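Local coordinates for ralf, proline/betaine transporter (Legionella pneumophila, PDB 4D7Q), which probably acts as a guanine nucleotide exchange factor, being an engineered chimera of the Sec7 domain of Legionella RalF and the capping domain of Rickettsia RalF, at residues V268-E273 with L316-Q321. The protein carries 2 engineered substitutions. Sequence-based numbering, arbitrary orientation.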
loop_
_atom_site.group_PDB
_atom_site.type_symbol
_atom_site.label_atom_id
_atom_site.label_comp_id
_atom_site.label_asym_id
_atom_site.label_seq_id
_atom_site.Cartn_x
_atom_site.Cartn_y
_atom_site.Cartn_z
ATOM N N VAL A 268 6.396 8.978 11.064
ATOM C CA VAL A 268 6.889 10.194 11.679
ATOM C C VAL A 268 6.151 11.319 10.940
ATOM O O VAL A 268 6.319 11.461 9.727
ATOM C CB VAL A 268 8.413 10.362 11.487
ATOM C CG1 VAL A 268 8.925 11.580 12.249
ATOM C CG2 VAL A 268 9.191 9.096 11.874
ATOM N N ILE A 269 5.327 12.097 11.662
ATOM C CA ILE A 269 4.578 13.213 11.108
ATOM C C ILE A 269 5.310 14.468 11.522
ATOM O O ILE A 269 5.511 14.705 12.715
ATOM C CB ILE A 269 3.066 13.190 11.525
ATOM C CG1 ILE A 269 2.360 11.822 11.160
ATOM C CG2 ILE A 269 2.290 14.407 10.960
ATOM C CD1 ILE A 269 2.336 11.407 9.664
ATOM N N ILE A 270 5.787 15.234 10.523
ATOM C CA ILE A 270 6.580 16.448 10.741
ATOM C C ILE A 270 5.900 17.675 10.178
ATOM O O ILE A 270 5.548 17.714 8.993
ATOM C CB ILE A 270 8.035 16.292 10.223
ATOM C CG1 ILE A 270 8.709 15.031 10.818
ATOM C CG2 ILE A 270 8.869 17.557 10.494
ATOM C CD1 ILE A 270 10.062 14.665 10.254
ATOM N N LYS A 271 5.758 18.704 11.043
ATOM C CA LYS A 271 5.167 19.978 10.685
ATOM C C LYS A 271 6.118 21.098 11.033
ATOM O O LYS A 271 6.694 21.095 12.125
ATOM C CB LYS A 271 3.786 20.172 11.356
ATOM C CG LYS A 271 2.733 19.184 10.824
ATOM C CD LYS A 271 1.412 19.247 11.560
ATOM C CE LYS A 271 0.467 18.190 11.036
ATOM N NZ LYS A 271 -0.570 17.811 12.040
ATOM N N ASP A 272 6.296 22.032 10.115
ATOM C CA ASP A 272 7.092 23.212 10.385
ATOM C C ASP A 272 6.270 24.431 10.758
ATOM O O ASP A 272 5.091 24.335 10.942
ATOM C CB ASP A 272 8.082 23.516 9.269
ATOM C CG ASP A 272 7.432 23.840 7.948
ATOM O OD1 ASP A 272 6.363 24.427 7.894
ATOM O OD2 ASP A 272 8.018 23.490 6.938
ATOM N N GLU A 273 6.932 25.573 10.880
ATOM C CA GLU A 273 6.301 26.821 11.320
ATOM C C GLU A 273 5.479 27.522 10.208
ATOM O O GLU A 273 4.712 28.397 10.471
ATOM C CB GLU A 273 7.351 27.769 11.960
ATOM C CG GLU A 273 8.814 27.365 11.783
ATOM C CD GLU A 273 9.754 27.790 12.916
ATOM O OE1 GLU A 273 9.302 28.411 13.912
ATOM O OE2 GLU A 273 10.962 27.524 12.798
ATOM N N LEU A 316 5.770 20.155 0.150
ATOM C CA LEU A 316 6.648 19.564 -0.849
ATOM C C LEU A 316 8.104 19.919 -0.512
ATOM O O LEU A 316 8.965 19.036 -0.527
ATOM C CB LEU A 316 6.251 20.062 -2.265
ATOM C CG LEU A 316 7.173 19.647 -3.437
ATOM C CD1 LEU A 316 7.203 18.135 -3.642
ATOM C CD2 LEU A 316 6.785 20.338 -4.711
ATOM N N LYS A 317 8.364 21.198 -0.143
ATOM C CA LYS A 317 9.697 21.648 0.256
ATOM C C LYS A 317 10.154 20.889 1.510
ATOM O O LYS A 317 11.260 20.343 1.532
ATOM C CB LYS A 317 9.673 23.161 0.517
ATOM C CG LYS A 317 11.052 23.774 0.678
ATOM C CD LYS A 317 10.971 25.169 1.248
ATOM C CE LYS A 317 12.338 25.711 1.585
ATOM N NZ LYS A 317 12.315 27.190 1.759
ATOM N N LEU A 318 9.277 20.824 2.541
ATOM C CA LEU A 318 9.573 20.107 3.784
ATOM C C LEU A 318 9.890 18.631 3.525
ATOM O O LEU A 318 10.891 18.142 4.066
ATOM C CB LEU A 318 8.431 20.275 4.818
ATOM C CG LEU A 318 8.604 19.591 6.196
ATOM C CD1 LEU A 318 9.818 20.146 6.974
ATOM C CD2 LEU A 318 7.357 19.729 7.018
ATOM N N ALA A 319 9.116 17.950 2.635
ATOM C CA ALA A 319 9.394 16.544 2.300
ATOM C C ALA A 319 10.787 16.418 1.640
ATOM O O ALA A 319 11.559 15.556 2.058
ATOM C CB ALA A 319 8.307 15.958 1.406
ATOM N N ALA A 320 11.159 17.355 0.723
ATOM C CA ALA A 320 12.497 17.351 0.104
ATOM C C ALA A 320 13.617 17.659 1.112
ATOM O O ALA A 320 14.679 17.049 1.007
ATOM C CB ALA A 320 12.563 18.314 -1.071
ATOM N N GLN A 321 13.380 18.585 2.090
ATOM C CA GLN A 321 14.368 18.949 3.145
ATOM C C GLN A 321 14.658 17.762 4.056
ATOM O O GLN A 321 15.816 17.498 4.390
ATOM C CB GLN A 321 13.880 20.140 3.999
ATOM C CG GLN A 321 13.873 21.461 3.238
ATOM C CD GLN A 321 13.227 22.597 3.990
ATOM O OE1 GLN A 321 12.075 22.530 4.412
ATOM N NE2 GLN A 321 13.946 23.688 4.128
HETATM O O HOH W 1 10.714 23.889 6.131
#
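Leu318 reaches out from helix 313-325 and sets its forked end against the end of strand 264-271 and the residue that follows it, touching Ile270, Lys271 and Asp272. Its CG lies anti to the backbone N (chi1 -179°), which extends the side chain away from the helix and brings both methyls to the strand. CD2 meets the backbone first, 3.4 Å from Ile270 O, and also passes 4.3 Å from Lys271 CA. The touch between the two aliphatic side chains is looser, with Leu318 CD2 4.4 Å from Ile270 CG2. Both methyls also reach the carboxylate, Leu318 CD1 and CD2 each lying 3.8 Å from Asp272 OD2, and the two side chains run antiparallel, each passing alongside the other. Just past the strand, Asp272 has CG between its backbone N and carbonyl carbon (chi1 63°), a torsion that lets OD1 accept the backbone N-H groups of Lys274 and Gly276 in the following turn, while OD2 takes Gln314 NE2 from the same helix as Leu318. A water bridges the segments as well, 2.8 Å from Asp272 OD2 and 2.6 Å from Gln321 OE1, one helical turn beyond Leu318. Ile270 also packs on Phe239, Leu247 and Ile249, so the leucine joins an apolar layer whose outer margin is polar and bridged by water. Both segments belong to the Rickettsia-derived capping domain, where this is helix-on-sheet packing: helix 313-325 lies over one face of the antiparallel sheet, near the turn that connects strands 264-271 and 277-283 as a beta hairpin.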